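Local coordinates for protein archeaosine synthase QueF-Like (Pyrobaculum calidifontis, PDB 5K0P) that converts the nitrile of preQ0-modified tRNA to the formamidine of archaeosine with free ammonium, as the last step of archaeosine biosynthesis, at residues 14-19 / 29-34; 33-38 / 79-84. All coordinates share one frame; numbering follows the deposited sequence.

Interaction 1: residues 14-19 / 29-34; sequences KTRGES and SFEVSV
Ser29 and Gly17 share a water at the active-site end of a beta hairpin, the first two strands of the tunnel-fold (T-fold) sheet. The water donates to Gly17 O (2.8 Å) and also bonds Ser29 OG, a short hydroxyl that lies anti to the backbone N (chi1 173°), beside the carbonyl carbon, where it can share the water with the neighbouring strand.

Phe30 comes next, in a hydrogen-bonded pair with Gly17, and its ring turns back over the neighbouring strand. With CG between the backbone N and the carbonyl carbon (chi1 61°), one ring face lies against Gly17, whose CA makes a CH-pi contact 3.9 Å from the ring centroid. CE2 reaches on to Glu18 N, at 3.3 Å. Glycine suits this place because a beta carbon on it would collide with Phe30 CZ. His62 meets the ring edge-to-face, and Leu65 packs beside it. An alanine at Phe30 would probably leave the Gly17 backbone uncovered on that face and His62 without its aromatic partner.

Glu31, on the other face of the sheet, crosses the Lys14 chain obliquely, and its OE2 touches Lys14 CD at 3.8 Å. The charges themselves stay apart, with Lys14 NZ 4.5 Å from Glu31 OE1, so any attraction is long-range.

Val32 returns to the face of Phe30, where its CG1 lies beside Thr15 CG2 (4.0 Å); both branched residues favour extended backbone and pack against Val52 of helix 45-53. Thr15 OG1 bonds Gly92 O of a second subunit. Two nearly straight bonds join the backbones of this pair, Thr15 N to Val32 O and Val32 N to Thr15 O.

Last, Ser33 sits opposite Lys14, and its short side chain lets the lysine's methylene groups come close, CE 3.5 Å from OG.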
loop_
_atom_site.group_PDB
_atom_site.type_symbol
_atom_site.label_atom_id
_atom_site.label_comp_id
_atom_site.label_asym_id
_atom_site.label_seq_id
_atom_site.Cartn_x
_atom_site.Cartn_y
_atom_site.Cartn_z
ATOM N N LYS A 14 -13.405 15.294 6.234
ATOM C CA LYS A 14 -12.363 14.680 7.012
ATOM C C LYS A 14 -11.230 15.651 7.147
ATOM O O LYS A 14 -10.763 16.205 6.141
ATOM C CB LYS A 14 -11.840 13.428 6.323
ATOM C CG LYS A 14 -10.670 12.793 7.059
ATOM C CD LYS A 14 -10.060 11.527 6.373
ATOM C CE LYS A 14 -11.025 10.337 6.352
ATOM N NZ LYS A 14 -10.289 9.240 5.687
ATOM N N THR A 15 -10.757 15.843 8.371
ATOM C CA THR A 15 -9.647 16.770 8.574
ATOM C C THR A 15 -8.874 16.469 9.869
ATOM O O THR A 15 -9.232 15.558 10.617
ATOM C CB THR A 15 -10.126 18.245 8.480
ATOM O OG1 THR A 15 -8.978 19.077 8.306
ATOM C CG2 THR A 15 -10.835 18.689 9.750
ATOM N N ARG A 16 -7.794 17.204 10.132
ATOM C CA ARG A 16 -7.012 17.009 11.357
ATOM C C ARG A 16 -7.391 18.109 12.334
ATOM O O ARG A 16 -7.766 19.193 11.956
ATOM C CB ARG A 16 -5.485 17.031 11.095
ATOM C CG ARG A 16 -4.957 15.911 10.134
ATOM C CD ARG A 16 -4.576 14.563 10.807
ATOM N NE ARG A 16 -3.419 14.826 11.684
ATOM C CZ ARG A 16 -2.142 14.822 11.298
ATOM N NH1 ARG A 16 -1.816 14.489 10.056
ATOM N NH2 ARG A 16 -1.167 15.130 12.163
ATOM N N GLY A 17 -7.243 17.846 13.597
ATOM C CA GLY A 17 -7.467 18.862 14.614
ATOM C C GLY A 17 -6.618 18.582 15.845
ATOM O O GLY A 17 -5.816 17.640 15.848
ATOM N N GLU A 18 -6.811 19.404 16.883
ATOM C CA GLU A 18 -6.160 19.173 18.123
ATOM C C GLU A 18 -6.947 19.750 19.297
ATOM O O GLU A 18 -7.739 20.682 19.122
ATOM C CB GLU A 18 -4.679 19.645 18.113
ATOM C CG GLU A 18 -4.492 21.094 18.148
ATOM C CD GLU A 18 -3.025 21.529 18.241
ATOM O OE1 GLU A 18 -2.729 22.425 19.105
ATOM O OE2 GLU A 18 -2.208 21.036 17.420
ATOM N N SER A 19 -6.753 19.153 20.458
ATOM C CA SER A 19 -7.338 19.654 21.694
ATOM C C SER A 19 -6.232 19.542 22.736
ATOM O O SER A 19 -5.065 19.267 22.396
ATOM C CB SER A 19 -8.551 18.824 22.046
ATOM O OG SER A 19 -8.269 17.426 22.156
ATOM N N SER A 29 -3.616 15.402 19.537
ATOM C CA SER A 29 -3.841 15.521 18.113
ATOM C C SER A 29 -4.876 14.476 17.603
ATOM O O SER A 29 -5.020 13.461 18.182
ATOM C CB SER A 29 -2.460 15.449 17.463
ATOM O OG SER A 29 -2.575 15.405 16.055
ATOM N N PHE A 30 -5.715 14.804 16.639
ATOM C CA PHE A 30 -6.714 13.917 16.117
ATOM C C PHE A 30 -6.996 14.060 14.647
ATOM O O PHE A 30 -6.695 15.081 14.038
ATOM C CB PHE A 30 -8.051 13.967 16.915
ATOM C CG PHE A 30 -8.756 15.290 16.939
ATOM C CD1 PHE A 30 -9.612 15.628 15.979
ATOM C CD2 PHE A 30 -8.526 16.190 17.970
ATOM C CE1 PHE A 30 -10.291 16.837 16.001
ATOM C CE2 PHE A 30 -9.136 17.407 18.024
ATOM C CZ PHE A 30 -10.065 17.757 17.033
ATOM N N GLU A 31 -7.606 12.995 14.093
ATOM C CA GLU A 31 -8.253 13.073 12.844
ATOM C C GLU A 31 -9.786 12.960 13.072
ATOM O O GLU A 31 -10.256 12.099 13.758
ATOM C CB GLU A 31 -7.680 11.930 11.941
ATOM C CG GLU A 31 -8.230 12.087 10.531
ATOM C CD GLU A 31 -8.109 10.835 9.681
ATOM O OE1 GLU A 31 -8.914 9.840 9.888
ATOM O OE2 GLU A 31 -7.236 10.894 8.781
ATOM N N VAL A 32 -10.555 13.819 12.454
ATOM C CA VAL A 32 -12.001 13.796 12.589
ATOM C C VAL A 32 -12.656 13.628 11.249
ATOM O O VAL A 32 -12.244 14.278 10.257
ATOM C CB VAL A 32 -12.516 15.021 13.345
ATOM C CG1 VAL A 32 -12.144 16.355 12.662
ATOM C CG2 VAL A 32 -14.047 14.957 13.502
ATOM N N SER A 33 -13.635 12.734 11.213
ATOM C CA SER A 33 -14.437 12.427 9.990
ATOM C C SER A 33 -15.880 12.750 10.353
ATOM O O SER A 33 -16.324 12.310 11.388
ATOM C CB SER A 33 -14.333 10.945 9.613
ATOM O OG SER A 33 -13.027 10.679 9.199
ATOM N N VAL A 34 -16.569 13.544 9.529
ATOM C CA VAL A 34 -18.003 13.752 9.696
ATOM C C VAL A 34 -18.723 13.361 8.440
ATOM O O VAL A 34 -18.305 13.698 7.293
ATOM C CB VAL A 34 -18.280 15.201 10.112
ATOM C CG1 VAL A 34 -19.743 15.488 10.317
ATOM C CG2 VAL A 34 -17.474 15.494 11.359
HETATM O O HOH W 1 -3.454 17.264 14.415
#

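Interaction 2: residues 33-38 / 79-84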
loop_
_atom_site.group_PDB
_atom_site.type_symbol
_atom_site.label_atom_id
_atom_site.label_comp_id
_atom_site.label_asym_id
_atom_site.label_seq_id
_atom_site.Cartn_x
_atom_site.Cartn_y
_atom_site.Cartn_z
ATOM N N SER A 33 -13.635 12.734 11.213
ATOM C CA SER A 33 -14.437 12.427 9.990
ATOM C C SER A 33 -15.880 12.750 10.353
ATOM O O SER A 33 -16.324 12.310 11.388
ATOM C CB SER A 33 -14.333 10.945 9.613
ATOM O OG SER A 33 -13.027 10.679 9.199
ATOM N N VAL A 34 -16.569 13.544 9.529
ATOM C CA VAL A 34 -18.003 13.752 9.696
ATOM C C VAL A 34 -18.723 13.361 8.440
ATOM O O VAL A 34 -18.305 13.698 7.293
ATOM C CB VAL A 34 -18.280 15.201 10.112
ATOM C CG1 VAL A 34 -19.743 15.488 10.317
ATOM C CG2 VAL A 34 -17.474 15.494 11.359
ATOM N N GLU A 35 -19.850 12.685 8.625
ATOM C CA GLU A 35 -20.662 12.339 7.464
ATOM C C GLU A 35 -22.073 12.694 7.809
ATOM O O GLU A 35 -22.477 12.511 8.957
ATOM C CB GLU A 35 -20.285 10.913 7.124
ATOM C CG GLU A 35 -21.316 9.917 7.009
ATOM C CD GLU A 35 -20.817 8.483 6.818
ATOM O OE1 GLU A 35 -19.644 8.209 6.385
ATOM O OE2 GLU A 35 -21.704 7.649 7.110
ATOM N N TYR A 36 -22.773 13.333 6.892
ATOM C CA TYR A 36 -24.166 13.711 7.091
ATOM C C TYR A 36 -25.026 13.796 5.839
ATOM O O TYR A 36 -24.525 13.911 4.741
ATOM C CB TYR A 36 -24.212 15.066 7.860
ATOM C CG TYR A 36 -23.896 16.248 7.023
ATOM C CD1 TYR A 36 -22.597 16.541 6.721
ATOM C CD2 TYR A 36 -24.923 17.062 6.500
ATOM C CE1 TYR A 36 -22.296 17.658 5.906
ATOM C CE2 TYR A 36 -24.637 18.183 5.684
ATOM C CZ TYR A 36 -23.321 18.462 5.382
ATOM O OH TYR A 36 -22.999 19.523 4.509
ATOM N N ILE A 37 -26.353 13.728 6.021
ATOM C CA ILE A 37 -27.296 13.916 4.922
ATOM C C ILE A 37 -27.860 15.297 5.033
ATOM O O ILE A 37 -28.522 15.608 6.053
ATOM C CB ILE A 37 -28.450 12.918 4.965
ATOM C CG1 ILE A 37 -27.879 11.538 4.834
ATOM C CG2 ILE A 37 -29.486 13.182 3.809
ATOM C CD1 ILE A 37 -28.885 10.453 4.926
ATOM N N PRO A 38 -27.634 16.145 3.998
ATOM C CA PRO A 38 -28.194 17.484 4.007
ATOM C C PRO A 38 -29.696 17.403 3.899
ATOM O O PRO A 38 -30.212 16.447 3.244
ATOM C CB PRO A 38 -27.625 18.117 2.729
ATOM C CG PRO A 38 -26.371 17.358 2.461
ATOM C CD PRO A 38 -26.713 15.947 2.864
ATOM N N PRO A 79 -29.443 18.027 10.142
ATOM C CA PRO A 79 -29.512 16.989 9.134
ATOM C C PRO A 79 -30.191 15.785 9.723
ATOM O O PRO A 79 -30.093 15.612 10.906
ATOM C CB PRO A 79 -28.041 16.675 8.871
ATOM C CG PRO A 79 -27.400 16.947 10.135
ATOM C CD PRO A 79 -28.150 17.997 10.839
ATOM N N PRO A 80 -30.898 14.979 8.921
ATOM C CA PRO A 80 -31.537 13.768 9.472
ATOM C C PRO A 80 -30.583 12.656 9.876
ATOM O O PRO A 80 -31.034 11.688 10.508
ATOM C CB PRO A 80 -32.368 13.228 8.284
ATOM C CG PRO A 80 -31.738 13.800 7.074
ATOM C CD PRO A 80 -31.265 15.167 7.498
ATOM N N TYR A 81 -29.322 12.747 9.453
ATOM C CA TYR A 81 -28.304 11.777 9.820
ATOM C C TYR A 81 -26.989 12.533 9.892
ATOM O O TYR A 81 -26.663 13.315 8.997
ATOM C CB TYR A 81 -28.142 10.635 8.771
ATOM C CG TYR A 81 -26.922 9.760 8.980
ATOM C CD1 TYR A 81 -26.815 8.956 10.076
ATOM C CD2 TYR A 81 -25.875 9.750 8.056
ATOM C CE1 TYR A 81 -25.729 8.163 10.282
ATOM C CE2 TYR A 81 -24.756 8.956 8.245
ATOM C CZ TYR A 81 -24.679 8.182 9.371
ATOM O OH TYR A 81 -23.556 7.401 9.523
ATOM N N VAL A 82 -26.253 12.261 10.952
ATOM C CA VAL A 82 -24.867 12.766 11.179
ATOM C C VAL A 82 -24.111 11.748 11.966
ATOM O O VAL A 82 -24.644 11.184 12.953
ATOM C CB VAL A 82 -24.796 14.017 12.077
ATOM C CG1 VAL A 82 -23.407 14.693 12.068
ATOM C CG2 VAL A 82 -25.698 15.012 11.541
ATOM N N LYS A 83 -22.862 11.527 11.556
ATOM C CA LYS A 83 -21.939 10.739 12.293
ATOM C C LYS A 83 -20.601 11.438 12.323
ATOM O O LYS A 83 -20.132 11.945 11.298
ATOM C CB LYS A 83 -21.798 9.351 11.662
ATOM C CG LYS A 83 -20.873 8.449 12.418
ATOM C CD LYS A 83 -20.884 7.018 11.914
ATOM C CE LYS A 83 -20.048 6.897 10.634
ATOM N NZ LYS A 83 -19.828 5.487 10.176
ATOM N N VAL A 84 -19.990 11.422 13.516
ATOM C CA VAL A 84 -18.712 12.013 13.792
ATOM C C VAL A 84 -17.773 10.972 14.362
ATOM O O VAL A 84 -18.116 10.334 15.341
ATOM C CB VAL A 84 -18.836 13.111 14.846
ATOM C CG1 VAL A 84 -17.453 13.704 15.161
ATOM C CG2 VAL A 84 -19.803 14.200 14.394
#
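Glu35 and Lys83 form the central hydrogen-bonded pair between two antiparallel strands of the T-fold sheet, each backbone N donating to the other's O at 2.8 Å. Further on, Ile37 N donates to Tyr81 O, the donor tilted from the carbonyl plane. Ile37 O, by contrast, is buried against Pro79 CB and Pro80 CD without a polar partner.

Among the polar side chains, Tyr81 CG lies anti to the backbone N (chi1 169°), and the ring extends from there to Glu35. Tyr81 OH donates to Glu35 OE2 (3.1 Å), meeting its anti side 33° out of the carboxylate plane. The oxygen lies at the ring's edge, and the two planes are 53° apart. Glu35 OE1 is engaged by Arg12 in a salt bridge, so both oxygens of this long acid are used; Lys83 NZ, 4.2 Å from OE2, is likely to add only a looser attraction.

Apolar contacts flank these bonds. Ile37 crosses Tyr81 at about a right angle, CD1 against CB (3.9 Å), while its CB meets Pro80 CG. On the opposite face, Val34 lies alongside Val82 and Val84, whose beta-branched side chains favour extended backbone and present methyl groups to it. Tyr36 CB rests on Val82 CG2 (4.0 Å), and CD2 of its ring touches Pro79 CB.

That valine face is covered by helix 62-77, through Val73 on Val82 and Leu69 and Leu70 on Val84, while strands 10-20 and 93-102 flank the pair.

Strand 27-37 carries both contacts, bordered by strand 10-20 in interaction 1 and strand 81-90 in interaction 2. Their centres are about 15 Å apart, and Ser33 and Val34 belong to both. Under the helices the two meet directly, Val32 CG2 packing 4.0 Å from Val84 CG1, so one apolar layer spans three strands. Each also approaches substrate-binding residues: the Ser19 side chain of interaction 1 bonds His62, while Tyr36 OH of interaction 2 bonds Leu43 N. Because each substrate site is shared by adjacent subunits, with His62 and Leu43 supplied by different chains, the two contacts of one chain border parts of different sites in the decamer.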